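Side-chain contacts in periplasmic binding protein/LacI transcriptional regulator (Brachyspira murdochii, PDB 4KQC), which probably binds a carbohydrate outside the inner membrane as the solute-binding component of an ABC transporter, its exact ligand being unknown: residues A107-D112 / V281-K286; A117-D122 / G267-D272; Q147-D152 / T187-A192; G277-T282 / I296-K301. One frame throughout, in Å; residues are numbered along the deposited sequence. Where two conformers were deposited one is given.

Interaction 1. Residues A107-D112 / V281-K286; sequences ATASTD and VTLAYK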
loop_
_atom_site.group_PDB
_atom_site.type_symbol
_atom_site.label_atom_id
_atom_site.label_comp_id
_atom_site.label_asym_id
_atom_site.label_seq_id
_atom_site.Cartn_x
_atom_site.Cartn_y
_atom_site.Cartn_z
ATOM N N ALA A 107 3.772 13.856 -13.615
ATOM C CA ALA A 107 4.376 13.563 -12.342
ATOM C C ALA A 107 3.339 12.870 -11.485
ATOM O O ALA A 107 2.124 12.969 -11.760
ATOM C CB ALA A 107 4.864 14.824 -11.685
ATOM N N THR A 108 3.835 12.171 -10.457
ATOM C CA THR A 108 2.999 11.438 -9.502
ATOM C C THR A 108 3.537 11.710 -8.106
ATOM O O THR A 108 4.770 11.803 -7.894
ATOM C CB THR A 108 3.052 9.942 -9.816
ATOM O OG1 THR A 108 2.486 9.727 -11.123
ATOM C CG2 THR A 108 2.341 9.107 -8.850
ATOM N N ALA A 109 2.623 11.882 -7.164
ATOM C CA ALA A 109 2.980 11.898 -5.731
ATOM C C ALA A 109 2.525 10.589 -5.058
ATOM O O ALA A 109 1.335 10.315 -5.008
ATOM C CB ALA A 109 2.346 13.067 -5.058
ATOM N N SER A 110 3.457 9.820 -4.502
ATOM C CA SER A 110 3.114 8.529 -3.947
ATOM C C SER A 110 4.150 7.986 -3.044
ATOM O O SER A 110 5.283 8.446 -3.073
ATOM C CB SER A 110 2.973 7.495 -5.063
ATOM O OG SER A 110 4.165 7.258 -5.742
ATOM N N THR A 111 3.758 6.964 -2.287
ATOM C CA THR A 111 4.684 6.148 -1.548
ATOM C C THR A 111 5.543 5.411 -2.587
ATOM O O THR A 111 5.032 4.955 -3.621
ATOM C CB THR A 111 3.869 5.161 -0.743
ATOM O OG1 THR A 111 2.983 5.901 0.133
ATOM C CG2 THR A 111 4.821 4.188 0.022
ATOM N N ASP A 112 6.812 5.202 -2.320
ATOM C CA ASP A 112 7.600 4.234 -3.095
ATOM C C ASP A 112 7.362 2.798 -2.515
ATOM O O ASP A 112 7.867 2.431 -1.440
ATOM C CB ASP A 112 9.064 4.662 -3.024
ATOM C CG ASP A 112 10.027 3.722 -3.727
ATOM O OD1 ASP A 112 9.731 2.552 -3.928
ATOM O OD2 ASP A 112 11.173 4.175 -3.966
ATOM N N VAL A 281 -2.042 17.966 -5.009
ATOM C CA VAL A 281 -2.597 19.240 -5.398
ATOM C C VAL A 281 -1.472 20.203 -5.705
ATOM O O VAL A 281 -1.653 21.013 -6.618
ATOM C CB VAL A 281 -3.579 19.757 -4.357
ATOM C CG1 VAL A 281 -3.917 21.234 -4.603
ATOM C CG2 VAL A 281 -4.803 18.880 -4.369
ATOM N N THR A 282 -0.398 20.220 -4.908
ATOM C CA THR A 282 0.736 21.056 -5.231
ATOM C C THR A 282 1.273 20.838 -6.639
ATOM O O THR A 282 1.522 21.791 -7.340
ATOM C CB THR A 282 1.855 20.870 -4.176
ATOM O OG1 THR A 282 1.326 21.240 -2.897
ATOM C CG2 THR A 282 3.067 21.782 -4.458
ATOM N N LEU A 283 1.524 19.601 -7.005
ATOM C CA LEU A 283 2.014 19.255 -8.332
ATOM C C LEU A 283 1.007 19.753 -9.372
ATOM O O LEU A 283 1.382 20.285 -10.411
ATOM C CB LEU A 283 2.199 17.737 -8.463
ATOM C CG LEU A 283 3.391 17.112 -7.759
ATOM C CD1 LEU A 283 3.358 15.579 -7.836
ATOM C CD2 LEU A 283 4.612 17.678 -8.407
ATOM N N ALA A 284 -0.271 19.521 -9.111
ATOM C CA ALA A 284 -1.277 19.882 -10.096
ATOM C C ALA A 284 -1.362 21.376 -10.323
ATOM O O ALA A 284 -1.444 21.835 -11.482
ATOM C CB ALA A 284 -2.590 19.312 -9.706
ATOM N N TYR A 285 -1.281 22.112 -9.239
ATOM C CA TYR A 285 -1.261 23.543 -9.267
ATOM C C TYR A 285 -0.073 24.032 -10.040
ATOM O O TYR A 285 -0.221 24.919 -10.932
ATOM C CB TYR A 285 -1.349 24.102 -7.851
ATOM C CG TYR A 285 -1.259 25.606 -7.864
ATOM C CD1 TYR A 285 -2.359 26.331 -8.190
ATOM C CD2 TYR A 285 -0.086 26.254 -7.548
ATOM C CE1 TYR A 285 -2.343 27.706 -8.230
ATOM C CE2 TYR A 285 -0.034 27.652 -7.587
ATOM C CZ TYR A 285 -1.179 28.349 -7.946
ATOM O OH TYR A 285 -1.245 29.738 -8.013
ATOM N N LYS A 286 1.108 23.536 -9.709
ATOM C CA LYS A 286 2.345 23.981 -10.422
ATOM C C LYS A 286 2.261 23.671 -11.897
ATOM O O LYS A 286 2.603 24.524 -12.767
ATOM C CB LYS A 286 3.596 23.323 -9.822
ATOM C CG LYS A 286 3.895 23.805 -8.398
ATOM C CD LYS A 286 5.121 23.101 -7.847
ATOM C CE LYS A 286 5.597 23.832 -6.606
ATOM N NZ LYS A 286 6.590 23.070 -5.815
#

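Interaction 2. Residues A117-D122 / G267-D272; sequences AAIVAD and GSVTQD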
loop_
_atom_site.group_PDB
_atom_site.type_symbol
_atom_site.label_atom_id
_atom_site.label_comp_id
_atom_site.label_asym_id
_atom_site.label_seq_id
_atom_site.Cartn_x
_atom_site.Cartn_y
_atom_site.Cartn_z
ATOM N N ALA A 117 8.307 -1.695 1.265
ATOM C CA ALA A 117 8.358 -3.131 1.456
ATOM C C ALA A 117 9.729 -3.627 1.901
ATOM O O ALA A 117 9.828 -4.630 2.606
ATOM C CB ALA A 117 7.903 -3.823 0.166
ATOM N N ALA A 118 10.769 -2.946 1.456
ATOM C CA ALA A 118 12.111 -3.224 1.892
ATOM C C ALA A 118 12.274 -2.955 3.364
ATOM O O ALA A 118 13.075 -3.642 3.994
ATOM C CB ALA A 118 13.123 -2.466 1.064
ATOM N N ILE A 119 11.559 -1.979 3.941
ATOM C CA ILE A 119 11.641 -1.729 5.387
ATOM C C ILE A 119 11.140 -3.005 6.083
ATOM O O ILE A 119 11.727 -3.482 7.064
ATOM C CB ILE A 119 10.789 -0.506 5.838
ATOM C CG1 ILE A 119 11.287 0.800 5.197
ATOM C CG2 ILE A 119 10.692 -0.497 7.359
ATOM C CD1 ILE A 119 10.325 1.950 5.350
ATOM N N VAL A 120 10.048 -3.571 5.562
ATOM C CA VAL A 120 9.469 -4.731 6.201
ATOM C C VAL A 120 10.487 -5.888 6.084
ATOM O O VAL A 120 10.663 -6.634 7.024
ATOM C CB VAL A 120 8.080 -5.104 5.596
ATOM C CG1 VAL A 120 7.497 -6.330 6.294
ATOM C CG2 VAL A 120 7.099 -3.936 5.776
ATOM N N ALA A 121 11.160 -6.035 4.935
ATOM C CA ALA A 121 12.180 -7.090 4.793
ATOM C C ALA A 121 13.289 -6.890 5.807
ATOM O O ALA A 121 13.715 -7.871 6.436
ATOM C CB ALA A 121 12.762 -7.080 3.383
ATOM N N ASP A 122 13.696 -5.659 5.993
ATOM C CA ASP A 122 14.802 -5.401 6.999
ATOM C C ASP A 122 14.377 -5.890 8.397
ATOM O O ASP A 122 15.137 -6.600 9.098
ATOM C CB ASP A 122 15.136 -3.904 7.115
ATOM C CG ASP A 122 15.716 -3.301 5.857
ATOM O OD1 ASP A 122 16.344 -3.986 5.042
ATOM O OD2 ASP A 122 15.506 -2.068 5.667
ATOM N N GLY A 267 4.467 -5.610 13.485
ATOM C CA GLY A 267 4.629 -4.227 13.048
ATOM C C GLY A 267 4.222 -4.172 11.593
ATOM O O GLY A 267 4.101 -5.246 10.941
ATOM N N SER A 268 4.092 -2.966 11.105
ATOM C CA SER A 268 3.744 -2.701 9.716
ATOM C C SER A 268 4.322 -1.412 9.243
ATOM O O SER A 268 4.838 -0.590 10.029
ATOM C CB SER A 268 2.205 -2.642 9.563
ATOM O OG SER A 268 1.600 -3.919 9.772
ATOM N N VAL A 269 4.293 -1.186 7.939
ATOM C CA VAL A 269 4.687 0.133 7.417
ATOM C C VAL A 269 3.484 0.945 7.045
ATOM O O VAL A 269 2.507 0.387 6.550
ATOM C CB VAL A 269 5.666 0.033 6.218
ATOM C CG1 VAL A 269 6.980 -0.493 6.686
ATOM C CG2 VAL A 269 5.141 -0.810 5.115
ATOM N N THR A 270 3.530 2.242 7.340
ATOM C CA THR A 270 2.404 3.142 7.000
ATOM C C THR A 270 2.855 4.141 5.981
ATOM O O THR A 270 3.998 4.586 5.950
ATOM C CB THR A 270 1.818 3.902 8.217
ATOM O OG1 THR A 270 0.710 4.714 7.826
ATOM C CG2 THR A 270 2.831 4.773 8.942
ATOM N N GLN A 271 1.935 4.506 5.127
ATOM C CA GLN A 271 2.143 5.628 4.233
ATOM C C GLN A 271 1.849 6.958 4.928
ATOM O O GLN A 271 1.577 6.989 6.096
ATOM C CB GLN A 271 1.265 5.482 2.992
ATOM C CG GLN A 271 1.294 4.134 2.246
ATOM C CD GLN A 271 0.372 4.149 1.049
ATOM O OE1 GLN A 271 0.628 4.906 0.081
ATOM N NE2 GLN A 271 -0.683 3.395 1.078
ATOM N N ASP A 272 1.936 8.070 4.188
ATOM C CA ASP A 272 1.671 9.437 4.745
ATOM C C ASP A 272 0.546 10.053 3.890
ATOM O O ASP A 272 0.818 10.816 2.938
ATOM C CB ASP A 272 2.929 10.278 4.680
ATOM C CG ASP A 272 2.779 11.655 5.342
ATOM O OD1 ASP A 272 1.676 12.133 5.707
ATOM O OD2 ASP A 272 3.830 12.344 5.579
#

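Interaction 3. Residues Q147-D152 / T187-A192; sequences QLDNSD and TTQNEA. With NO3 (nitrate ion), chain D; NO3 (nitrate ion), chain C.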
loop_
_atom_site.group_PDB
_atom_site.type_symbol
_atom_site.label_atom_id
_atom_site.label_comp_id
_atom_site.label_asym_id
_atom_site.label_seq_id
_atom_site.Cartn_x
_atom_site.Cartn_y
_atom_site.Cartn_z
ATOM N N GLN A 147 0.920 -11.428 -1.610
ATOM C CA GLN A 147 0.938 -10.344 -2.575
ATOM C C GLN A 147 -0.468 -10.014 -2.999
ATOM O O GLN A 147 -1.171 -10.926 -3.389
ATOM C CB GLN A 147 1.758 -10.828 -3.782
ATOM C CG GLN A 147 1.628 -9.935 -5.005
ATOM C CD GLN A 147 2.507 -10.366 -6.163
ATOM O OE1 GLN A 147 3.461 -11.113 -5.977
ATOM N NE2 GLN A 147 2.184 -9.910 -7.356
ATOM N N LEU A 148 -0.897 -8.757 -2.851
ATOM C CA LEU A 148 -2.361 -8.459 -2.936
ATOM C C LEU A 148 -2.983 -8.728 -4.295
ATOM O O LEU A 148 -4.162 -9.104 -4.386
ATOM C CB LEU A 148 -2.664 -7.017 -2.447
ATOM C CG LEU A 148 -1.953 -5.934 -3.280
ATOM C CD1 LEU A 148 -2.987 -5.096 -3.987
ATOM C CD2 LEU A 148 -0.998 -5.048 -2.537
ATOM N N ASP A 149 -2.233 -8.521 -5.359
ATOM C CA ASP A 149 -2.740 -8.694 -6.742
ATOM C C ASP A 149 -1.576 -8.640 -7.709
ATOM O O ASP A 149 -0.406 -8.523 -7.282
ATOM C CB ASP A 149 -3.828 -7.685 -7.083
ATOM C CG ASP A 149 -3.347 -6.264 -7.253
ATOM O OD1 ASP A 149 -2.125 -5.929 -7.288
ATOM O OD2 ASP A 149 -4.281 -5.407 -7.336
ATOM N N ASN A 150 -1.883 -8.744 -8.983
ATOM C CA ASN A 150 -0.896 -8.633 -10.078
ATOM C C ASN A 150 -0.872 -7.277 -10.795
ATOM O O ASN A 150 -0.546 -7.219 -11.986
ATOM C CB ASN A 150 -1.117 -9.780 -11.071
ATOM C CG ASN A 150 -0.704 -11.107 -10.515
ATOM O OD1 ASN A 150 0.475 -11.292 -10.207
ATOM N ND2 ASN A 150 -1.624 -12.001 -10.337
ATOM N N SER A 151 -1.225 -6.249 -10.084
ATOM C CA SER A 151 -1.207 -4.867 -10.534
ATOM C C SER A 151 0.215 -4.337 -10.203
ATOM O O SER A 151 0.989 -4.954 -9.438
ATOM C CB SER A 151 -2.293 -4.076 -9.781
ATOM O OG SER A 151 -1.874 -3.754 -8.411
ATOM N N ASP A 152 0.513 -3.147 -10.680
ATOM C CA ASP A 152 1.723 -2.400 -10.351
ATOM C C ASP A 152 1.977 -2.321 -8.842
ATOM O O ASP A 152 3.094 -2.517 -8.382
ATOM C CB ASP A 152 1.533 -0.999 -10.953
ATOM C CG ASP A 152 2.701 -0.130 -10.799
ATOM O OD1 ASP A 152 3.799 -0.573 -11.167
ATOM O OD2 ASP A 152 2.479 1.040 -10.374
ATOM N N THR A 187 -6.752 -15.357 -5.193
ATOM C CA THR A 187 -7.448 -15.208 -6.483
ATOM C C THR A 187 -8.255 -13.921 -6.544
ATOM O O THR A 187 -8.450 -13.356 -7.612
ATOM C CB THR A 187 -8.269 -16.466 -6.836
ATOM O OG1 THR A 187 -8.756 -16.362 -8.200
ATOM C CG2 THR A 187 -9.415 -16.693 -5.846
ATOM N N THR A 188 -8.689 -13.439 -5.378
ATOM C CA THR A 188 -9.211 -12.071 -5.231
ATOM C C THR A 188 -8.776 -11.515 -3.888
ATOM O O THR A 188 -8.206 -12.254 -3.046
ATOM C CB THR A 188 -10.786 -11.999 -5.252
ATOM O OG1 THR A 188 -11.329 -12.567 -4.038
ATOM C CG2 THR A 188 -11.422 -12.670 -6.458
ATOM N N GLN A 189 -9.101 -10.254 -3.620
ATOM C CA GLN A 189 -8.820 -9.668 -2.300
ATOM C C GLN A 189 -10.006 -9.830 -1.343
ATOM O O GLN A 189 -10.076 -9.135 -0.354
ATOM C CB GLN A 189 -8.443 -8.200 -2.468
ATOM C CG GLN A 189 -7.083 -8.000 -3.214
ATOM C CD GLN A 189 -6.628 -6.577 -3.142
ATOM O OE1 GLN A 189 -6.396 -6.050 -2.034
ATOM N NE2 GLN A 189 -6.568 -5.905 -4.292
ATOM N N ASN A 190 -10.936 -10.726 -1.683
ATOM C CA ASN A 190 -12.062 -11.006 -0.791
ATOM C C ASN A 190 -11.638 -11.942 0.328
ATOM O O ASN A 190 -10.650 -12.668 0.266
ATOM C CB ASN A 190 -13.252 -11.543 -1.571
ATOM C CG ASN A 190 -13.704 -10.562 -2.641
ATOM O OD1 ASN A 190 -13.765 -9.381 -2.382
ATOM N ND2 ASN A 190 -14.021 -11.040 -3.823
ATOM N N GLU A 191 -12.455 -11.917 1.374
ATOM C CA GLU A 191 -12.171 -12.618 2.651
ATOM C C GLU A 191 -11.880 -14.089 2.564
ATOM O O GLU A 191 -10.854 -14.557 3.116
ATOM C CB GLU A 191 -13.402 -12.398 3.559
ATOM C CG GLU A 191 -13.446 -13.162 4.864
ATOM C CD GLU A 191 -14.736 -12.892 5.614
ATOM O OE1 GLU A 191 -15.801 -13.516 5.336
ATOM O OE2 GLU A 191 -14.660 -12.016 6.478
ATOM N N ALA A 192 -12.739 -14.848 1.896
ATOM C CA ALA A 192 -12.520 -16.269 1.842
ATOM C C ALA A 192 -11.281 -16.574 1.048
ATOM O O ALA A 192 -10.584 -17.496 1.380
ATOM C CB ALA A 192 -13.690 -17.016 1.227
HETATM N N NO3 D . -14.862 -14.373 -1.063
HETATM O O1 NO3 D . -15.064 -13.861 0.024
HETATM O O2 NO3 D . -15.918 -14.485 -1.959
HETATM O O3 NO3 D . -13.587 -14.832 -1.407
HETATM N N NO3 C . -1.405 -15.390 -9.523
HETATM O O1 NO3 C . -1.469 -16.585 -9.245
HETATM O O2 NO3 C . -2.511 -14.618 -9.391
HETATM O O3 NO3 C . -0.201 -14.812 -9.909
#

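Interaction 4. Residues G277-T282 / I296-K301; sequences GFQAVT and IDTGAK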
loop_
_atom_site.group_PDB
_atom_site.type_symbol
_atom_site.label_atom_id
_atom_site.label_comp_id
_atom_site.label_asym_id
_atom_site.label_seq_id
_atom_site.Cartn_x
_atom_site.Cartn_y
_atom_site.Cartn_z
ATOM N N GLY A 277 -1.958 13.664 -0.435
ATOM C CA GLY A 277 -2.945 14.618 -0.937
ATOM C C GLY A 277 -2.402 16.019 -1.107
ATOM O O GLY A 277 -2.676 16.687 -2.094
ATOM N N PHE A 278 -1.606 16.479 -0.169
ATOM C CA PHE A 278 -1.068 17.826 -0.239
ATOM C C PHE A 278 -0.167 17.963 -1.486
ATOM O O PHE A 278 -0.254 18.953 -2.252
ATOM C CB PHE A 278 -0.310 18.151 1.038
ATOM C CG PHE A 278 0.059 19.571 1.154
ATOM C CD1 PHE A 278 1.169 20.074 0.507
ATOM C CD2 PHE A 278 -0.685 20.403 1.946
ATOM C CE1 PHE A 278 1.528 21.396 0.619
ATOM C CE2 PHE A 278 -0.350 21.746 2.039
ATOM C CZ PHE A 278 0.750 22.235 1.354
ATOM N N GLN A 279 0.686 16.964 -1.673
ATOM C CA GLN A 279 1.663 16.985 -2.785
ATOM C C GLN A 279 0.982 16.803 -4.131
ATOM O O GLN A 279 1.400 17.423 -5.119
ATOM C CB GLN A 279 2.782 16.002 -2.586
ATOM C CG GLN A 279 3.674 16.395 -1.390
ATOM C CD GLN A 279 4.355 17.752 -1.555
ATOM O OE1 GLN A 279 4.700 18.144 -2.661
ATOM N NE2 GLN A 279 4.524 18.486 -0.452
ATOM N N ALA A 280 -0.077 16.004 -4.192
ATOM C CA ALA A 280 -0.881 15.861 -5.425
ATOM C C ALA A 280 -1.385 17.197 -5.901
ATOM O O ALA A 280 -1.215 17.528 -7.065
ATOM C CB ALA A 280 -2.051 14.927 -5.190
ATOM N N VAL A 281 -2.042 17.966 -5.009
ATOM C CA VAL A 281 -2.597 19.240 -5.398
ATOM C C VAL A 281 -1.472 20.203 -5.705
ATOM O O VAL A 281 -1.653 21.013 -6.618
ATOM C CB VAL A 281 -3.579 19.757 -4.357
ATOM C CG1 VAL A 281 -3.917 21.234 -4.603
ATOM C CG2 VAL A 281 -4.803 18.880 -4.369
ATOM N N THR A 282 -0.398 20.220 -4.908
ATOM C CA THR A 282 0.736 21.056 -5.231
ATOM C C THR A 282 1.273 20.838 -6.639
ATOM O O THR A 282 1.522 21.791 -7.340
ATOM C CB THR A 282 1.855 20.870 -4.176
ATOM O OG1 THR A 282 1.326 21.240 -2.897
ATOM C CG2 THR A 282 3.067 21.782 -4.458
ATOM N N ILE A 296 7.195 12.878 -6.839
ATOM C CA ILE A 296 7.456 13.113 -5.434
ATOM C C ILE A 296 7.257 11.823 -4.665
ATOM O O ILE A 296 6.219 11.151 -4.789
ATOM C CB ILE A 296 6.538 14.194 -4.904
ATOM C CG1 ILE A 296 6.824 15.508 -5.663
ATOM C CG2 ILE A 296 6.719 14.301 -3.427
ATOM C CD1 ILE A 296 6.002 16.632 -5.220
ATOM N N ASP A 297 8.246 11.464 -3.841
ATOM C CA ASP A 297 8.176 10.261 -3.003
ATOM C C ASP A 297 7.740 10.710 -1.632
ATOM O O ASP A 297 8.489 11.436 -0.939
ATOM C CB ASP A 297 9.580 9.655 -2.974
ATOM C CG ASP A 297 9.689 8.403 -2.118
ATOM O OD1 ASP A 297 8.702 8.007 -1.437
ATOM O OD2 ASP A 297 10.847 7.843 -2.090
ATOM N N THR A 298 6.562 10.294 -1.182
ATOM C CA THR A 298 6.071 10.687 0.120
ATOM C C THR A 298 6.507 9.726 1.253
ATOM O O THR A 298 6.220 9.979 2.430
ATOM C CB THR A 298 4.542 10.900 0.082
ATOM O OG1 THR A 298 3.918 9.739 -0.445
ATOM C CG2 THR A 298 4.174 12.105 -0.832
ATOM N N GLY A 299 7.139 8.616 0.906
ATOM C CA GLY A 299 7.759 7.757 1.899
ATOM C C GLY A 299 6.884 6.867 2.723
ATOM O O GLY A 299 5.698 6.763 2.435
ATOM N N ALA A 300 7.469 6.162 3.677
ATOM C CA ALA A 300 6.755 5.247 4.510
ATOM C C ALA A 300 7.517 5.085 5.802
ATOM O O ALA A 300 8.698 5.386 5.823
ATOM C CB ALA A 300 6.584 3.920 3.789
ATOM N N LYS A 301 6.813 4.706 6.875
ATOM C CA LYS A 301 7.416 4.619 8.197
ATOM C C LYS A 301 6.964 3.324 8.869
ATOM O O LYS A 301 5.780 2.911 8.719
ATOM C CB LYS A 301 6.988 5.771 9.092
ATOM C CG LYS A 301 7.591 7.131 8.781
ATOM C CD LYS A 301 7.193 8.074 9.913
ATOM C CE LYS A 301 7.801 9.454 9.809
ATOM N NZ LYS A 301 9.242 9.359 9.517
#

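Interaction 1. Residues A107-D112 / V281-K286
Leu283 sends a single methyl, CD1, onto the strand of residues 107-110, and nearly all of this contact passes through that atom. CD1 lies 3.8 Å from Ala109 N and 3.9 Å from Ala109 CB, with Thr108 C also at 3.9 Å from it and Ala107 CB slightly farther off at 4.2 Å. It therefore rests on the backbone around the peptide joining Thr108 and Ala109, between two alanine methyls that both point toward the helix, while the side chain of Thr108, between them, points away. The torsions explain the reach: CG is anti to the carbonyl carbon (chi1 -74°), and CD1 lies anti to CA (chi2 173°), which carries it away from the helix to the strand.

Behind this first shell, Val293 touches both Ala107 and Leu283, and Ile296 packs on Leu283 from the next strand. The strand itself is fixed by backbone hydrogen bonds, to Gly91 and Asp93 through Ala107 and Ala109 and to Ile296 through Thr108 and Ser110. The helix segment and the strand run nearly antiparallel, at 164°, with their axes 8.7 Å apart at closest approach. This is the layering of a helix over a parallel sheet expected in a Rossmann-like lobe of a type I periplasmic binding protein.

Small residues on the strand suit this spacing, since two alanines let the leucine methyl come down to the peptide itself. The contact is made by van der Waals packing of a methyl against two alanine methyls and a peptide, and it is buried, consistent with cohesion by dispersion and exclusion of water, with little directional preference.

Interaction 2. Residues A117-D122 / G267-D272
Ile119, Val120 and Val269 meet without a flat group among them; the aromatic residues stand just outside the pairing, with Trp302 touching both Ile119 and Val269 and Tyr210 touching Val120. Within it, Val269 projects toward the helix, and its CG1 is the common meeting point. Val120 CG2 comes within 3.6 Å of Val269 CG1 and 3.7 Å of Val269 CG2, thus bearing on both branches of that valine. Ile119 adds its own CG2 branch at 3.8 Å from Val269 CG1. In Ile119 that branch is anti to the backbone N (chi1, measured to CG1, is -63°), which leaves the longer CG1 arm directed elsewhere. Both helix side chains meet the valine at a slant. Polar atoms take no part, and Val120 and Val269 are buried.

Around this cluster, helix 113-133 packs on a mixed sheet, as in the second lobe of type I periplasmic binding proteins. Asp122 turns to helix 152-171 through a salt bridge with Arg164. Strand 267-270 pairs in the sheet with strand 246-250 through Gly249 and, just past that strand, Asp251, and with the antiparallel strand 301-303, which supplies Trp302.

Interaction 3. Residues Q147-D152 / T187-A192
Asp149, whose OD2 stands 3.8 Å from Gln189 NE2 across the contact, has its other oxygen gripped by Ser151. In an Asx turn, Ser151 N gives a hydrogen bond to Asp149 OD1 at 3.0 Å, reaching it from 72° above the carboxylate plane. Ser151 OG also donates to OD1, though that bond is modelled so short that its length is doubtful. The turn leads into helix 152-171, with Ser151 as its N-cap residue, in one of the alpha/beta lobes of a type I periplasmic binding protein. Gln147 braces the same loop from within: its NE2 binds Asp149 O at 2.9 Å, the acceptor lying close to the amide plane.

Across the contact, Gln189 lies alongside Leu148, the two side chains pointing the same way. Its aliphatic part does the closest touching, CG at 3.3 Å from Leu148 O, while NE2 lies 3.7 Å from Leu148 CD1. The amide is turned 83° from the Asp149 carboxylate, and its OE1 is taken by Asn213 ND2, which fixes the rotation of the group. Replacing Gln189 by an alanine is likely to leave Asn213 ND2 without this acceptor and to open a gap beside Leu148.

An ST turn shapes the partner loop, where Asn190 N donates to Thr188 OG1, also hydrogen-bonded to Asp193 OD2. Two nitrate ions, probably from the crystallisation liquor, bind nearby: Asn150 ND2 holds one through two oxygens, and at the start of helix 191-199 Ala192 N donates to O1 of the other at 3.1 Å with an N-H...O angle of 165°.

Interaction 4. Residues G277-T282 / I296-K301
Gln279 and Ile296 form the main touch between helix 273-288 and strand 296-297, an outermost strand of the parallel sheet within this chain, in one Rossmann-like lobe of this type I periplasmic binding protein fold. By kind, the contact across the segments is van der Waals. Gln279 OE1 comes to 3.2 Å from Ile296 CD1, a tight approach of an amide oxygen to a methyl, and the two side chains cross at about a right angle. Gln279 gets there by folding at its second torsion (chi2 -61°), whereas Ile296 runs out extended, with CD1 at its end. A looser apolar touch joins Gln279 CG to Thr298 CG2 at 4.4 Å. The three residues are partly exposed, so this is a surface contact.

The hydrogen bonds lie within each segment. Past the strand, Gly299 N donates to Asp297 OD1 at 2.9 Å, closing an Asx turn; the N-H meets OD1 from above the carboxylate plane, and the positive phi of Gly299 (77°) is one that glycine tolerates readily. In the helix, Phe278 O accepts twice from Thr282, once from its backbone N and once from its OG1, the hydroxyl oxygen standing 2.9 Å from Phe278 O and 40° out of the carbonyl plane.

Interactions 1 and 4 are neighbours, with centres 6 Å apart: both set helix 273-288 against adjacent strands of one sheet, the first in the core through methyls, the second at the surface through a glutamine. Interaction 2 is the buried counterpart in the other lobe, again purely aliphatic. Interaction 3, in that same lobe, joins two partly exposed loops; there a glutamine packs on a leucine, and hydrogen-bonded turns within each loop shape the partners. The lobes connect where chain segments cross between them: 107-112, 267-272 and 296-301 each lead from one sheet toward the other lobe. Thr111 OG1 and Gln271 OE1 (2.6 Å) link interactions 1 and 2 by a probable hydrogen bond.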